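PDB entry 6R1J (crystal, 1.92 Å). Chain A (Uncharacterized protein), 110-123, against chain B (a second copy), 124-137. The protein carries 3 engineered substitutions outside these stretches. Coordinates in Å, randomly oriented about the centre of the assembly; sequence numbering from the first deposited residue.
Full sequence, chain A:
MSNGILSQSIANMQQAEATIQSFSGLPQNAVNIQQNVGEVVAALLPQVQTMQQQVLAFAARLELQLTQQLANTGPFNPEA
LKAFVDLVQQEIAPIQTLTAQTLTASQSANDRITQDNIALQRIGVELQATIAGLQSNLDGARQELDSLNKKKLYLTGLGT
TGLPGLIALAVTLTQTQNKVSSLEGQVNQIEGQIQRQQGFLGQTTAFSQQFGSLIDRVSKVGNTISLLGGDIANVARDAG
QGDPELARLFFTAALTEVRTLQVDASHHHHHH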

ATOM      1  N   ASN A 110       9.328  11.085  19.946  1.00 36.63           N
ATOM      2  CA  ASN A 110       9.285  10.468  18.604  1.00 36.75           C
ATOM      3  C   ASN A 110       9.838   9.059  18.709  1.00 34.64           C
ATOM      4  O   ASN A 110       9.245   8.135  18.119  1.00 38.64           O
ATOM      5  CB  ASN A 110      10.047  11.279  17.562  1.00 36.53           C
ATOM      6  CG  ASN A 110       9.680  10.854  16.157  1.00 35.05           C
ATOM      7  OD1 ASN A 110       8.547  10.460  15.874  1.00 38.09           O
ATOM      8  ND2 ASN A 110      10.643  10.952  15.276  1.00 38.84           N
ATOM      9  N   ASP A 111      10.883   8.869  19.498  1.00 39.25           N
ATOM     10  CA  ASP A 111      11.534   7.538  19.593  1.00 40.30           C
ATOM     11  C   ASP A 111      10.566   6.510  20.181  1.00 38.43           C
ATOM     12  O   ASP A 111      10.615   5.350  19.707  1.00 40.07           O
ATOM     13  CB  ASP A 111      12.851   7.598  20.350  1.00 41.65           C
ATOM     14  CG  ASP A 111      13.961   8.220  19.541  1.00 49.74           C
ATOM     15  OD1 ASP A 111      13.804   8.361  18.317  1.00 47.97           O
ATOM     16  OD2 ASP A 111      14.969   8.553  20.149  1.00 61.08           O
ATOM     17  N   ARG A 112       9.717   6.918  21.130  1.00 38.17           N
ATOM     18  CA  ARG A 112       8.738   6.016  21.772  1.00 39.58           C
ATOM     19  C   ARG A 112       7.698   5.652  20.729  1.00 37.05           C
ATOM     20  O   ARG A 112       7.256   4.515  20.739  1.00 33.35           O
ATOM     21  CB  ARG A 112       8.100   6.618  23.027  1.00 37.20           C
ATOM     22  CG  ARG A 112       9.092   6.789  24.169  1.00 44.07           C
ATOM     23  CD  ARG A 112       8.484   7.126  25.493  1.00 46.90           C
ATOM     24  NE  ARG A 112       7.467   8.156  25.459  1.00 45.14           N
ATOM     25  CZ  ARG A 112       7.682   9.452  25.601  1.00 48.65           C
ATOM     26  NH1 ARG A 112       8.904   9.938  25.770  1.00 59.10           N
ATOM     27  NH2 ARG A 112       6.655  10.274  25.586  1.00 47.23           N
ATOM     28  N   ILE A 113       7.261   6.601  19.904  1.00 36.46           N
ATOM     29  CA  ILE A 113       6.309   6.246  18.824  1.00 34.87           C
ATOM     30  C   ILE A 113       6.948   5.140  17.966  1.00 32.72           C
ATOM     31  O   ILE A 113       6.256   4.182  17.649  1.00 35.42           O
ATOM     32  CB  ILE A 113       5.892   7.446  17.953  1.00 37.62           C
ATOM     33  CG1 ILE A 113       5.145   8.502  18.763  1.00 37.63           C
ATOM     34  CG2 ILE A 113       5.049   6.930  16.793  1.00 39.20           C
ATOM     35  CD1 ILE A 113       4.858   9.794  17.998  1.00 38.66           C
ATOM     36  N   THR A 114       8.201   5.282  17.578  1.00 34.99           N
ATOM     37  CA  THR A 114       8.893   4.305  16.710  1.00 39.25           C
ATOM     38  C   THR A 114       8.873   2.915  17.371  1.00 42.95           C
ATOM     39  O   THR A 114       8.597   1.897  16.671  1.00 34.00           O
ATOM     40  CB  THR A 114      10.342   4.719  16.464  1.00 39.66           C
ATOM     41  OG1 THR A 114      10.351   5.997  15.841  1.00 42.48           O
ATOM     42  CG2 THR A 114      11.087   3.724  15.611  1.00 38.65           C
ATOM     43  N   GLN A 115       9.106   2.851  18.683  1.00 42.11           N
ATOM     44  CA  GLN A 115       9.191   1.536  19.379  1.00 43.72           C
ATOM     45  C   GLN A 115       7.800   0.910  19.449  1.00 35.00           C
ATOM     46  O   GLN A 115       7.664  -0.307  19.125  1.00 36.53           O
ATOM     47  CB  GLN A 115       9.929   1.683  20.721  1.00 46.57           C
ATOM     48  CG  GLN A 115      11.406   1.994  20.548  1.00 44.89           C
ATOM     49  CD  GLN A 115      12.108   0.914  19.751  1.00 55.49           C
ATOM     50  OE1 GLN A 115      11.875  -0.275  19.965  1.00 56.18           O
ATOM     51  NE2 GLN A 115      12.980   1.303  18.829  1.00 51.53           N
ATOM     52  N   ASP A 116       6.781   1.676  19.821  1.00 34.48           N
ATOM     53  CA  ASP A 116       5.382   1.211  19.870  1.00 35.42           C
ATOM     54  C   ASP A 116       4.952   0.733  18.470  1.00 40.30           C
ATOM     55  O   ASP A 116       4.195  -0.276  18.385  1.00 36.70           O
ATOM     56  CB  ASP A 116       4.476   2.275  20.486  1.00 38.23           C
ATOM     57  CG  ASP A 116       4.643   2.361  22.005  1.00 41.84           C
ATOM     58  OD1 ASP A 116       4.750   1.320  22.592  1.00 40.59           O
ATOM     59  OD2 ASP A 116       4.690   3.477  22.557  1.00 44.76           O
ATOM     60  N   ASN A 117       5.371   1.438  17.414  1.00 38.00           N
ATOM     61  CA  ASN A 117       5.012   1.079  16.009  1.00 36.39           C
ATOM     62  C   ASN A 117       5.576  -0.291  15.673  1.00 31.89           C
ATOM     63  O   ASN A 117       4.816  -1.086  15.163  1.00 34.47           O
ATOM     64  CB  ASN A 117       5.508   2.092  14.985  1.00 35.12           C
ATOM     65  CG  ASN A 117       4.533   3.240  14.805  1.00 41.87           C
ATOM     66  OD1 ASN A 117       3.388   3.175  15.273  1.00 40.33           O
ATOM     67  ND2 ASN A 117       4.947   4.278  14.092  1.00 46.45           N
ATOM     68  N   ILE A 118       6.840  -0.543  16.003  1.00 34.69           N
ATOM     69  CA  ILE A 118       7.489  -1.859  15.756  1.00 39.76           C
ATOM     70  C   ILE A 118       6.703  -2.945  16.504  1.00 39.02           C
ATOM     71  O   ILE A 118       6.446  -3.997  15.890  1.00 38.67           O
ATOM     72  CB  ILE A 118       8.961  -1.812  16.179  1.00 41.59           C
ATOM     73  CG1 ILE A 118       9.789  -0.952  15.227  1.00 43.78           C
ATOM     74  CG2 ILE A 118       9.534  -3.223  16.297  1.00 42.09           C
ATOM     75  CD1 ILE A 118      11.097  -0.558  15.797  1.00 50.77           C
ATOM     76  N   ALA A 119       6.333  -2.687  17.776  1.00 40.63           N
ATOM     77  CA  ALA A 119       5.569  -3.621  18.632  1.00 41.18           C
ATOM     78  C   ALA A 119       4.251  -3.916  17.917  1.00 38.79           C
ATOM     79  O   ALA A 119       3.886  -5.088  17.797  1.00 36.23           O
ATOM     80  CB  ALA A 119       5.365  -3.054  20.023  1.00 37.76           C
ATOM     81  N   LEU A 120       3.589  -2.904  17.360  1.00 34.18           N
ATOM     82  CA  LEU A 120       2.309  -3.170  16.664  1.00 34.58           C
ATOM     83  C   LEU A 120       2.553  -3.992  15.385  1.00 32.31           C
ATOM     84  O   LEU A 120       1.683  -4.814  15.052  1.00 36.90           O
ATOM     85  CB  LEU A 120       1.595  -1.858  16.333  1.00 40.84           C
ATOM     86  CG  LEU A 120       0.980  -1.118  17.508  1.00 43.94           C
ATOM     87  CD1 LEU A 120       0.605   0.300  17.084  1.00 49.78           C
ATOM     88  CD2 LEU A 120      -0.220  -1.876  18.058  1.00 48.84           C
ATOM     89  N   GLN A 121       3.659  -3.765  14.676  1.00 37.47           N
ATOM     90  CA  GLN A 121       4.013  -4.577  13.481  1.00 36.22           C
ATOM     91  C   GLN A 121       4.217  -6.036  13.910  1.00 37.76           C
ATOM     92  O   GLN A 121       3.722  -6.891  13.218  1.00 36.81           O
ATOM     93  CB  GLN A 121       5.269  -4.052  12.809  1.00 39.47           C
ATOM     94  CG  GLN A 121       5.061  -2.713  12.107  1.00 43.90           C
ATOM     95  CD  GLN A 121       6.301  -2.316  11.348  1.00 45.52           C
ATOM     96  OE1 GLN A 121       6.934  -1.327  11.664  1.00 55.30           O
ATOM     97  NE2 GLN A 121       6.678  -3.119  10.365  1.00 48.11           N
ATOM     98  N   ARG A 122       4.890  -6.302  15.044  1.00 36.02           N
ATOM     99  CA  ARG A 122       5.122  -7.697  15.519  1.00 38.04           C
ATOM    100  C   ARG A 122       3.763  -8.306  15.802  1.00 37.37           C
ATOM    101  O   ARG A 122       3.557  -9.408  15.363  1.00 38.91           O
ATOM    102  CB  ARG A 122       6.021  -7.797  16.760  1.00 37.77           C
ATOM    103  CG  ARG A 122       7.406  -7.209  16.586  1.00 40.92           C
ATOM    104  CD  ARG A 122       8.168  -7.313  17.892  1.00 40.93           C
ATOM    105  NE  ARG A 122       9.522  -6.839  17.819  1.00 37.38           N
ATOM    106  CZ  ARG A 122      10.497  -7.470  17.226  1.00 40.20           C
ATOM    107  NH1 ARG A 122      10.253  -8.621  16.627  1.00 50.19           N
ATOM    108  NH2 ARG A 122      11.717  -6.964  17.223  1.00 38.74           N
ATOM    109  N   ILE A 123       2.856  -7.560  16.457  1.00 38.75           N
ATOM    110  CA  ILE A 123       1.498  -8.058  16.776  1.00 37.35           C
ATOM    111  C   ILE A 123       0.773  -8.415  15.471  1.00 40.12           C
ATOM    112  O   ILE A 123       0.136  -9.486  15.414  1.00 43.41           O
ATOM    113  CB  ILE A 123       0.696  -7.046  17.604  1.00 36.60           C
ATOM    114  CG1 ILE A 123       1.278  -6.871  19.009  1.00 40.40           C
ATOM    115  CG2 ILE A 123      -0.763  -7.458  17.662  1.00 40.09           C
ATOM    116  CD1 ILE A 123       0.638  -5.753  19.792  1.00 42.71           C
TER
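Chain B, residues 124-137: GVELQATIAGLQSN

Chain B 124-137 is helical throughout and packs against the helix of chain A 110-123, the two copies running antiparallel with 172° between their N-to-C directions and 9.9 Å between axes at closest approach; both helices extend beyond these stretches at each end. The register follows from the CA pairs: Asp A111 lies opposite Ser B136 (CA to CA 7.8 Å), Thr A114 opposite Ala B132 (6.9 Å), Ile A118 opposite Ala B129 (6.2 Å) and Arg A122 opposite Val B125 (6.5 Å), so steps of three or four residues up one helix match steps down the other. Together the two sides bury 489 Å².

The middle is apolar. Ile A118 (chi1 m, chi2 t) points toward chain B and brings CD1 to 3.4 Å from CB of Ala B132 and 3.7 Å from CA of Ala B129; its CG2 lies 3.9 Å from CB of Ala B129. With only methyl groups at Ala B129 and Ala B132, Ile A118 CD1 also lies close to the chain B backbone, 4.3 Å from Gln B128 O. Thr A114 adds its methyl, CG2 lying 3.5 Å from CB of Ala B132. Val B125 (chi1 t) sets CG1 3.7 Å from CG of Arg A122 and 3.9 Å from CB of Gln A121, using the aliphatic parts of two polar side chains.

The direct polar link is a salt bridge between Arg A122 and Glu B126, and it satisfies both carboxylate oxygens. Arg A122 NH1 donates to Glu B126 OE2 at 2.4 Å, a very short hydrogen bond at 169°, and Arg A122 NH2 donates to Glu B126 OE1 at 3.2 Å and 162°. Neither CA-to-CB bond points toward the partner helix, that of Arg A122 lying sideways and that of Glu B126 pointing away, yet both side chains bring their ends to the contact. The same NH2 of Arg A122 passes 3.7 Å from CB of Ala B129.

A second link runs through water 1, which accepts from Gln A115 NE2 at 3.2 Å and donates to Ala B129 O at 2.7 Å. Within its helix Ala B129 O also accepts a weak bond from Gly B133 N at 3.3 Å; the bond from the water is the shorter of the two. Thr B130, pointing away from chain A, satisfies its hydroxyl locally: OG1 donates to Glu B126 O at 3.0 Å. Other polar neighbours form no hydrogen bond across the contact: Gln A121 OE1 is 3.8 Å from CG of Gln B128, and Asp A111 OD2 is 4.2 Å from OG of Ser B136, too far for a hydrogen bond.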

ATOM      1  N   GLY B 124      10.962  -9.299   7.752  1.00 38.61           N
ATOM      2  CA  GLY B 124      10.805  -7.856   7.473  1.00 34.81           C
ATOM      3  C   GLY B 124      10.600  -7.051   8.734  1.00 34.53           C
ATOM      4  O   GLY B 124      11.191  -5.996   8.832  1.00 37.12           O
ATOM      5  N   VAL B 125       9.777  -7.510   9.680  1.00 35.44           N
ATOM      6  CA  VAL B 125       9.551  -6.720  10.920  1.00 39.22           C
ATOM      7  C   VAL B 125      10.881  -6.663  11.673  1.00 41.36           C
ATOM      8  O   VAL B 125      11.224  -5.594  12.181  1.00 37.48           O
ATOM      9  CB  VAL B 125       8.421  -7.252  11.818  1.00 41.85           C
ATOM     10  CG1 VAL B 125       8.304  -6.410  13.089  1.00 44.06           C
ATOM     11  CG2 VAL B 125       7.104  -7.259  11.076  1.00 50.76           C
ATOM     12  N   GLU B 126      11.638  -7.753  11.725  1.00 38.54           N
ATOM     13  CA  GLU B 126      12.940  -7.694  12.429  1.00 41.82           C
ATOM     14  C   GLU B 126      13.880  -6.710  11.749  1.00 39.15           C
ATOM     15  O   GLU B 126      14.660  -6.044  12.473  1.00 38.98           O
ATOM     16  CB  GLU B 126      13.609  -9.063  12.472  1.00 46.82           C
ATOM     17  CG  GLU B 126      12.863  -9.999  13.376  1.00 49.69           C
ATOM     18  CD  GLU B 126      12.774  -9.544  14.822  1.00 50.87           C
ATOM     19  OE1 GLU B 126      13.611  -8.734  15.295  1.00 52.53           O
ATOM     20  OE2 GLU B 126      11.830  -9.984  15.469  1.00 59.72           O
ATOM     21  N   LEU B 127      13.884  -6.653  10.415  1.00 39.91           N
ATOM     22  CA  LEU B 127      14.743  -5.675   9.701  1.00 37.43           C
ATOM     23  C   LEU B 127      14.313  -4.247  10.069  1.00 37.74           C
ATOM     24  O   LEU B 127      15.209  -3.414  10.379  1.00 37.42           O
ATOM     25  CB  LEU B 127      14.682  -5.928   8.188  1.00 43.62           C
ATOM     26  CG  LEU B 127      15.431  -7.189   7.743  1.00 48.27           C
ATOM     27  CD1 LEU B 127      15.202  -7.488   6.270  1.00 53.55           C
ATOM     28  CD2 LEU B 127      16.920  -7.101   8.028  1.00 52.92           C
ATOM     29  N   GLN B 128      13.007  -3.996  10.141  1.00 38.45           N
ATOM     30  CA  GLN B 128      12.477  -2.660  10.532  1.00 42.73           C
ATOM     31  C   GLN B 128      12.931  -2.318  11.967  1.00 43.65           C
ATOM     32  O   GLN B 128      13.343  -1.170  12.227  1.00 38.84           O
ATOM     33  CB  GLN B 128      10.957  -2.604  10.405  1.00 43.49           C
ATOM     34  CG  GLN B 128      10.445  -1.165  10.352  1.00 49.31           C
ATOM     35  CD  GLN B 128      11.068  -0.375   9.218  1.00 42.04           C
ATOM     36  OE1 GLN B 128      11.030  -0.773   8.057  1.00 53.54           O
ATOM     37  NE2 GLN B 128      11.668   0.757   9.538  1.00 47.36           N
ATOM     38  N   ALA B 129      12.880  -3.267  12.887  1.00 40.86           N
ATOM     39  CA  ALA B 129      13.363  -3.055  14.273  1.00 38.37           C
ATOM     40  C   ALA B 129      14.864  -2.729  14.255  1.00 38.60           C
ATOM     41  O   ALA B 129      15.274  -1.890  15.055  1.00 38.37           O
ATOM     42  CB  ALA B 129      13.068  -4.260  15.134  1.00 41.79           C
ATOM     43  N   THR B 130      15.662  -3.326  13.365  1.00 37.34           N
ATOM     44  CA  THR B 130      17.127  -3.061  13.271  1.00 41.15           C
ATOM     45  C   THR B 130      17.371  -1.604  12.866  1.00 43.71           C
ATOM     46  O   THR B 130      18.287  -0.962  13.436  1.00 39.16           O
ATOM     47  CB  THR B 130      17.841  -3.991  12.279  1.00 40.41           C
ATOM     48  OG1 THR B 130      17.541  -5.315  12.692  1.00 44.05           O
ATOM     49  CG2 THR B 130      19.340  -3.825  12.269  1.00 47.56           C
ATOM     50  N   ILE B 131      16.627  -1.111  11.889  1.00 37.24           N
ATOM     51  CA  ILE B 131      16.753   0.305  11.452  1.00 36.99           C
ATOM     52  C   ILE B 131      16.444   1.250  12.602  1.00 43.45           C
ATOM     53  O   ILE B 131      17.220   2.187  12.778  1.00 44.67           O
ATOM     54  CB  ILE B 131      15.843   0.598  10.262  1.00 39.54           C
ATOM     55  CG1 ILE B 131      16.414  -0.110   9.040  1.00 38.92           C
ATOM     56  CG2 ILE B 131      15.664   2.116  10.074  1.00 39.45           C
ATOM     57  CD1 ILE B 131      15.591   0.112   7.784  1.00 47.34           C
ATOM     58  N   ALA B 132      15.324   1.061  13.298  1.00 42.26           N
ATOM     59  CA  ALA B 132      14.921   1.961  14.397  1.00 47.47           C
ATOM     60  C   ALA B 132      16.101   2.133  15.364  1.00 59.70           C
ATOM     61  O   ALA B 132      16.398   3.282  15.762  1.00 66.87           O
ATOM     62  CB  ALA B 132      13.707   1.420  15.087  1.00 47.79           C
ATOM     63  N   GLY B 133      16.793   1.032  15.661  1.00 62.81           N
ATOM     64  CA  GLY B 133      17.945   1.012  16.580  1.00 65.32           C
ATOM     65  C   GLY B 133      19.108   1.832  16.064  1.00 65.89           C
ATOM     66  O   GLY B 133      19.875   2.278  16.914  1.00 66.21           O
ATOM     67  N   LEU B 134      19.223   2.006  14.733  1.00 54.06           N
ATOM     68  CA  LEU B 134      20.354   2.675  14.026  1.00 59.96           C
ATOM     69  C   LEU B 134      20.022   4.128  13.652  1.00 68.13           C
ATOM     70  O   LEU B 134      20.958   4.966  13.666  1.00 63.38           O
ATOM     71  CB  LEU B 134      20.658   1.921  12.722  1.00 55.19           C
ATOM     72  CG  LEU B 134      21.273   0.526  12.829  1.00 55.05           C
ATOM     73  CD1 LEU B 134      21.496  -0.042  11.440  1.00 50.86           C
ATOM     74  CD2 LEU B 134      22.592   0.563  13.597  1.00 57.74           C
ATOM     75  N   GLN B 135      18.777   4.393  13.235  1.00 65.05           N
ATOM     76  CA  GLN B 135      18.335   5.716  12.717  1.00 65.76           C
ATOM     77  C   GLN B 135      18.574   6.752  13.822  1.00 69.31           C
ATOM     78  O   GLN B 135      19.040   7.855  13.500  1.00 67.51           O
ATOM     79  CB  GLN B 135      16.903   5.617  12.171  1.00 71.09           C
ATOM     80  CG  GLN B 135      16.400   6.841  11.414  1.00 71.00           C
ATOM     81  CD  GLN B 135      17.046   7.109  10.072  1.00 72.73           C
ATOM     82  OE1 GLN B 135      17.785   8.074   9.913  1.00 74.34           O
ATOM     83  NE2 GLN B 135      16.747   6.289   9.075  1.00 65.42           N
ATOM     84  N   SER B 136      18.346   6.399  15.083  1.00 62.89           N
ATOM     85  CA  SER B 136      18.607   7.294  16.235  1.00 66.04           C
ATOM     86  C   SER B 136      20.059   7.808  16.203  1.00 66.85           C
ATOM     87  O   SER B 136      20.265   9.042  16.293  1.00 59.26           O
ATOM     88  CB  SER B 136      18.301   6.602  17.527  1.00 73.25           C
ATOM     89  OG  SER B 136      18.689   7.415  18.627  1.00 77.80           O
ATOM     90  N   ASN B 137      21.033   6.900  16.065  1.00 58.10           N
ATOM     91  CA  ASN B 137      22.491   7.189  16.043  1.00 53.29           C
ATOM     92  C   ASN B 137      22.829   8.030  14.788  1.00 49.83           C
ATOM     93  O   ASN B 137      23.669   8.946  14.882  1.00 47.32           O
ATOM     94  CB  ASN B 137      23.269   5.871  16.113  1.00 59.47           C
ATOM     95  CG  ASN B 137      24.644   5.975  16.740  1.00 67.12           C
ATOM     96  OD1 ASN B 137      25.111   7.055  17.105  1.00 79.58           O
ATOM     97  ND2 ASN B 137      25.294   4.835  16.901  1.00 74.61           N
TER
HETATM   98  O   HOH W   1      14.822  -1.018  17.584  1.00 54.84           O